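Local coordinates for protein putative NADPH-dependent oxidoreductase (Desulfitobacterium hafniense DCB-2, PDB 3DB2) that is a putative NADPH-dependent oxidoreductase, probably a dehydrogenase of the Gfo/Idh/MocA family with a nucleotide-binding Rossmann fold, at residues His92-Lys97 / Val305-Val310; Cys122-Arg127 / Thr320-Glu325. All coordinates share one frame; numbering follows the deposited sequence.

Interaction 1 of 2, residues His92-Lys97 / Val305-Val310; sequences HIYVEK and VEVEEV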
# COMPACT_ATOMS: atom_id res chain seq x y z
N HIS C 92 -4.92 -27.43 28.69
CA HIS C 92 -5.38 -26.37 27.80
C HIS C 92 -4.17 -25.62 27.26
O HIS C 92 -3.10 -25.53 27.87
CB HIS C 92 -6.37 -25.49 28.55
CG HIS C 92 -7.50 -26.30 29.13
ND1 HIS C 92 -7.85 -26.30 30.47
CD2 HIS C 92 -8.33 -27.20 28.60
CE1 HIS C 92 -8.86 -27.12 30.68
NE2 HIS C 92 -9.20 -27.70 29.54
N ILE C 93 -4.29 -25.05 26.03
CA ILE C 93 -3.14 -24.63 25.28
C ILE C 93 -3.19 -23.14 24.95
O ILE C 93 -4.15 -22.69 24.32
CB ILE C 93 -3.03 -25.40 23.95
CG1 ILE C 93 -2.97 -26.93 24.05
CG2 ILE C 93 -1.86 -24.86 23.15
CD1 ILE C 93 -1.71 -27.45 24.70
N TYR C 94 -2.16 -22.42 25.34
CA TYR C 94 -1.79 -21.13 24.75
C TYR C 94 -0.50 -21.41 23.96
O TYR C 94 0.49 -21.93 24.48
CB TYR C 94 -1.71 -19.99 25.78
CG TYR C 94 -1.26 -18.71 25.11
CD1 TYR C 94 0.09 -18.38 24.97
CD2 TYR C 94 -2.19 -17.81 24.61
CE1 TYR C 94 0.53 -17.24 24.37
CE2 TYR C 94 -1.77 -16.64 23.99
CZ TYR C 94 -0.43 -16.37 23.89
OH TYR C 94 0.04 -15.23 23.28
N VAL C 95 -0.50 -21.02 22.69
CA VAL C 95 0.70 -21.06 21.88
C VAL C 95 0.88 -19.70 21.17
O VAL C 95 -0.07 -19.03 20.76
CB VAL C 95 0.76 -22.23 20.89
CG1 VAL C 95 -0.26 -22.14 19.78
CG2 VAL C 95 2.15 -22.37 20.28
N GLU C 96 2.14 -19.26 21.10
CA GLU C 96 2.43 -18.00 20.45
C GLU C 96 2.19 -18.16 18.95
O GLU C 96 2.20 -19.25 18.37
CB GLU C 96 3.88 -17.55 20.58
CG GLU C 96 4.04 -16.40 21.56
CD GLU C 96 3.17 -15.21 21.18
OE1 GLU C 96 2.72 -15.05 20.02
OE2 GLU C 96 2.94 -14.42 22.11
N LYS C 97 2.00 -17.02 18.30
CA LYS C 97 1.77 -16.99 16.88
C LYS C 97 2.98 -17.38 15.99
O LYS C 97 4.07 -17.07 16.59
CB LYS C 97 1.28 -15.67 16.30
CG LYS C 97 1.82 -14.43 16.94
CD LYS C 97 3.32 -14.26 16.92
CE LYS C 97 3.81 -13.95 15.51
NZ LYS C 97 4.98 -13.01 15.63
N VAL C 305 -4.57 -9.72 28.27
CA VAL C 305 -5.95 -10.14 28.02
C VAL C 305 -6.00 -11.41 27.18
O VAL C 305 -6.97 -12.17 27.34
CB VAL C 305 -6.82 -9.07 27.35
CG1 VAL C 305 -6.93 -7.86 28.26
CG2 VAL C 305 -6.28 -8.70 25.97
N GLU C 306 -5.03 -11.67 26.32
CA GLU C 306 -5.14 -12.88 25.50
C GLU C 306 -4.95 -14.17 26.31
O GLU C 306 -5.64 -15.15 26.06
CB GLU C 306 -4.20 -12.80 24.31
CG GLU C 306 -2.75 -13.20 24.45
CD GLU C 306 -1.95 -13.10 23.15
OE1 GLU C 306 -2.48 -13.37 22.05
OE2 GLU C 306 -0.75 -12.77 23.22
N VAL C 307 -4.04 -14.14 27.28
CA VAL C 307 -3.87 -15.28 28.20
C VAL C 307 -5.08 -15.42 29.12
O VAL C 307 -5.60 -16.52 29.37
CB VAL C 307 -2.55 -15.14 28.98
CG1 VAL C 307 -2.30 -16.37 29.86
CG2 VAL C 307 -1.38 -14.92 28.01
N GLU C 308 -5.59 -14.31 29.64
CA GLU C 308 -6.77 -14.28 30.48
C GLU C 308 -8.03 -14.85 29.82
O GLU C 308 -8.89 -15.42 30.50
CB GLU C 308 -7.11 -12.85 30.95
CG GLU C 308 -6.19 -12.39 32.09
CD GLU C 308 -6.48 -10.95 32.48
OE1 GLU C 308 -7.12 -10.20 31.71
OE2 GLU C 308 -6.06 -10.55 33.58
N GLU C 309 -8.13 -14.70 28.50
CA GLU C 309 -9.26 -15.21 27.76
C GLU C 309 -9.27 -16.74 27.85
O GLU C 309 -10.29 -17.42 27.91
CB GLU C 309 -9.17 -14.80 26.30
CG GLU C 309 -9.99 -15.62 25.32
CD GLU C 309 -10.23 -14.91 24.00
OE1 GLU C 309 -10.87 -13.83 23.99
OE2 GLU C 309 -9.74 -15.41 22.98
N VAL C 310 -8.07 -17.33 27.83
CA VAL C 310 -8.06 -18.81 27.88
C VAL C 310 -8.58 -19.26 29.25
O VAL C 310 -9.38 -20.18 29.34
CB VAL C 310 -6.68 -19.41 27.58
CG1 VAL C 310 -6.75 -20.94 27.54
CG2 VAL C 310 -6.15 -18.91 26.24
O HOH W 1 1.07 -13.03 21.34

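Interaction 2 of 2, residues Cys122-Arg127 / Thr320-Glu325; sequences CGHSSR and TEIGAE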
# COMPACT_ATOMS: atom_id res chain seq x y z
N CYS C 122 -4.16 -19.52 19.77
CA CYS C 122 -2.89 -19.16 19.13
C CYS C 122 -2.79 -17.64 19.18
O CYS C 122 -3.57 -16.95 18.55
CB CYS C 122 -2.80 -19.70 17.71
SG CYS C 122 -1.25 -19.25 16.92
N GLY C 123 -1.92 -17.06 19.97
CA GLY C 123 -1.85 -15.69 20.32
C GLY C 123 -1.36 -14.75 19.24
O GLY C 123 -0.18 -14.48 19.15
N HIS C 124 -2.29 -14.20 18.47
CA HIS C 124 -2.14 -13.01 17.63
C HIS C 124 -2.74 -11.82 18.37
O HIS C 124 -3.95 -11.61 18.33
CB HIS C 124 -2.85 -13.20 16.30
CG HIS C 124 -2.58 -14.47 15.59
ND1 HIS C 124 -2.96 -15.71 16.03
CD2 HIS C 124 -1.94 -14.68 14.42
CE1 HIS C 124 -2.57 -16.63 15.18
NE2 HIS C 124 -1.96 -16.02 14.18
N SER C 125 -1.95 -11.04 19.11
CA SER C 125 -2.57 -10.15 20.10
C SER C 125 -2.87 -8.77 19.55
O SER C 125 -3.53 -8.02 20.25
CB SER C 125 -1.66 -10.01 21.34
OG SER C 125 -0.50 -9.26 21.02
N SER C 126 -2.37 -8.44 18.36
CA SER C 126 -2.63 -7.13 17.76
C SER C 126 -4.10 -6.79 17.63
O SER C 126 -4.51 -5.63 17.79
CB SER C 126 -1.94 -7.04 16.36
OG SER C 126 -1.91 -5.69 15.93
N ARG C 127 -4.94 -7.79 17.31
CA ARG C 127 -6.36 -7.58 17.13
C ARG C 127 -7.01 -7.15 18.45
O ARG C 127 -8.09 -6.58 18.41
CB ARG C 127 -7.11 -8.81 16.60
CG ARG C 127 -7.11 -10.05 17.45
CD ARG C 127 -8.24 -10.97 17.09
NE ARG C 127 -7.94 -11.79 15.91
CZ ARG C 127 -8.89 -12.56 15.36
NH1 ARG C 127 -10.11 -12.57 15.87
NH2 ARG C 127 -8.68 -13.32 14.30
N THR C 320 -12.13 -19.68 22.62
CA THR C 320 -11.28 -18.49 22.51
C THR C 320 -11.47 -17.82 21.15
O THR C 320 -12.18 -18.37 20.30
CB THR C 320 -9.80 -18.84 22.65
OG1 THR C 320 -9.42 -19.55 21.46
CG2 THR C 320 -9.59 -19.68 23.89
N GLU C 321 -10.86 -16.65 20.94
CA GLU C 321 -11.18 -15.93 19.70
C GLU C 321 -10.45 -16.48 18.48
O GLU C 321 -10.92 -16.25 17.37
CB GLU C 321 -10.86 -14.44 19.83
CG GLU C 321 -11.58 -13.59 18.78
CD GLU C 321 -11.37 -12.11 19.01
OE1 GLU C 321 -11.17 -11.67 20.16
OE2 GLU C 321 -11.37 -11.35 18.03
N ILE C 322 -9.31 -17.16 18.68
CA ILE C 322 -8.49 -17.59 17.58
C ILE C 322 -8.06 -19.04 17.75
O ILE C 322 -7.00 -19.31 18.33
CB ILE C 322 -7.19 -16.77 17.39
CG1 ILE C 322 -7.32 -15.27 17.56
CG2 ILE C 322 -6.64 -17.10 16.01
CD1 ILE C 322 -6.04 -14.49 17.32
N GLY C 323 -8.90 -19.92 17.22
CA GLY C 323 -8.68 -21.35 17.25
C GLY C 323 -7.68 -21.81 16.20
O GLY C 323 -7.08 -21.02 15.46
N ALA C 324 -7.50 -23.13 16.16
CA ALA C 324 -6.56 -23.82 15.28
C ALA C 324 -6.91 -23.57 13.81
O ALA C 324 -6.01 -23.37 13.02
CB ALA C 324 -6.53 -25.32 15.54
N GLU C 325 -8.20 -23.55 13.50
CA GLU C 325 -8.63 -23.35 12.12
C GLU C 325 -8.29 -21.94 11.63
O GLU C 325 -7.70 -21.75 10.56
CB GLU C 325 -10.13 -23.56 12.03
CG GLU C 325 -10.69 -24.13 10.75
CD GLU C 325 -12.18 -24.40 10.99
OE1 GLU C 325 -12.96 -23.42 11.02
OE2 GLU C 325 -12.51 -25.60 11.14
O HOH W 2 -10.73 -15.73 14.57

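Interaction 1 of 2, residues His92-Lys97 / Val305-Val310
Strand 92-96 and helix 305-310 run nearly antiparallel, their axes 160° apart and 9.3 Å from each other at closest approach, with Tyr94 facing Val307 at the nearest backbone point. Tyr94 makes the largest contribution. Its CG stands anti to the backbone N (chi1 177°), which sends the ring out toward the helix and delivers the phenol to Glu306. There Tyr94 OH donates a short hydrogen bond to Glu306 OE2, 2.6 Å long, and comes down on that oxygen from above the carboxylate plane. Glu306 takes the crowded first torsion, with CG between backbone N and carbonyl carbon (chi1 84°), then runs out extended and crosses the tyrosine at about a right angle. Val307 CG2 lies over one ring face, 4.4 Å from Tyr94 CE2, whereas Val310 CG2 sits at the ring's edge. A second acid enters this buried corner: Glu96 OE2 is 4.2 Å from Glu306 OE2, and a water hydrogen-bonded to both oxygens bridges them. Such closeness of like charges may raise the proton affinity of one carboxylate, although Glu96 OE2 also receives a hydrogen bond from Trp16 NE1. An alanine in place of Glu306 removes the acceptor of the phenol and one anchor of the bridging water, and would probably loosen the hold of helix on strand. Beyond the pair, Met20 of helix 15-24 touches Tyr94, Glu306 and Val307. Leu121 of the adjoining strand 120-123 packs on Val310, so helix 302-316 lies against the parallel Rossmann sheet, while Ile93, pointing away from it, packs on helix 79-88.

Interaction 2 of 2, residues Cys122-Arg127 / Thr320-Glu325
The end of strand 120-123, outermost in the parallel Rossmann sheet of this chain, and the chain leaving it meet the loop that leads into helix 324-343. One backbone bond ties the two: Cys122 N donates to Ile322 O at 3.2 Å, almost straight and nearly along the C=O axis. Ile322 then fills the angle between two side chains of the other segment. Its CD1 rests 3.6 Å from His124 ND1, while its CG1 lies 3.8 Å above the guanidinium plane of Arg127, over the centre. The imidazole is held by its own strand end, as His124 ND1 donates to Cys122 O. In the two-domain fold this is where the Rossmann sheet gives way to the C-terminal domain, and Arg127 NE makes a salt bridge to Asp188 of helix 183-194. Arg127 NH1 meets Glu321 tip to tip in another salt bridge, 2.8 Å from Glu321 OE2, which lies in the guanidinium plane although the two flat groups are turned 73° apart. Arg127 reaches there through a chain bent at chi3 (81°). A water accepts from Arg127 NH2 and donates to Glu321 O, while Glu321 OE1 pairs with Arg133.

Interactions 1 and 2 illustrate how neighbouring strands of one sheet can each recruit a distant part of the chain: their centres are about 8 Å apart, and their segments alternate along the sequence. Strands 92-96 and 120-123 are joined side by side, Val95 O lying 2.8 Å from Gly123 N in a probable hydrogen bond. Glu309 OE2 of helix 302-316 is 2.6 Å from Glu321 N, another probable hydrogen bond, so the helix of interaction 1 reaches the loop of interaction 2. Glu306 OE1 also packs 3.0 Å from Gly123 CA. Both contacts therefore draw C-terminal elements onto the presumed NADPH-binding Rossmann domain.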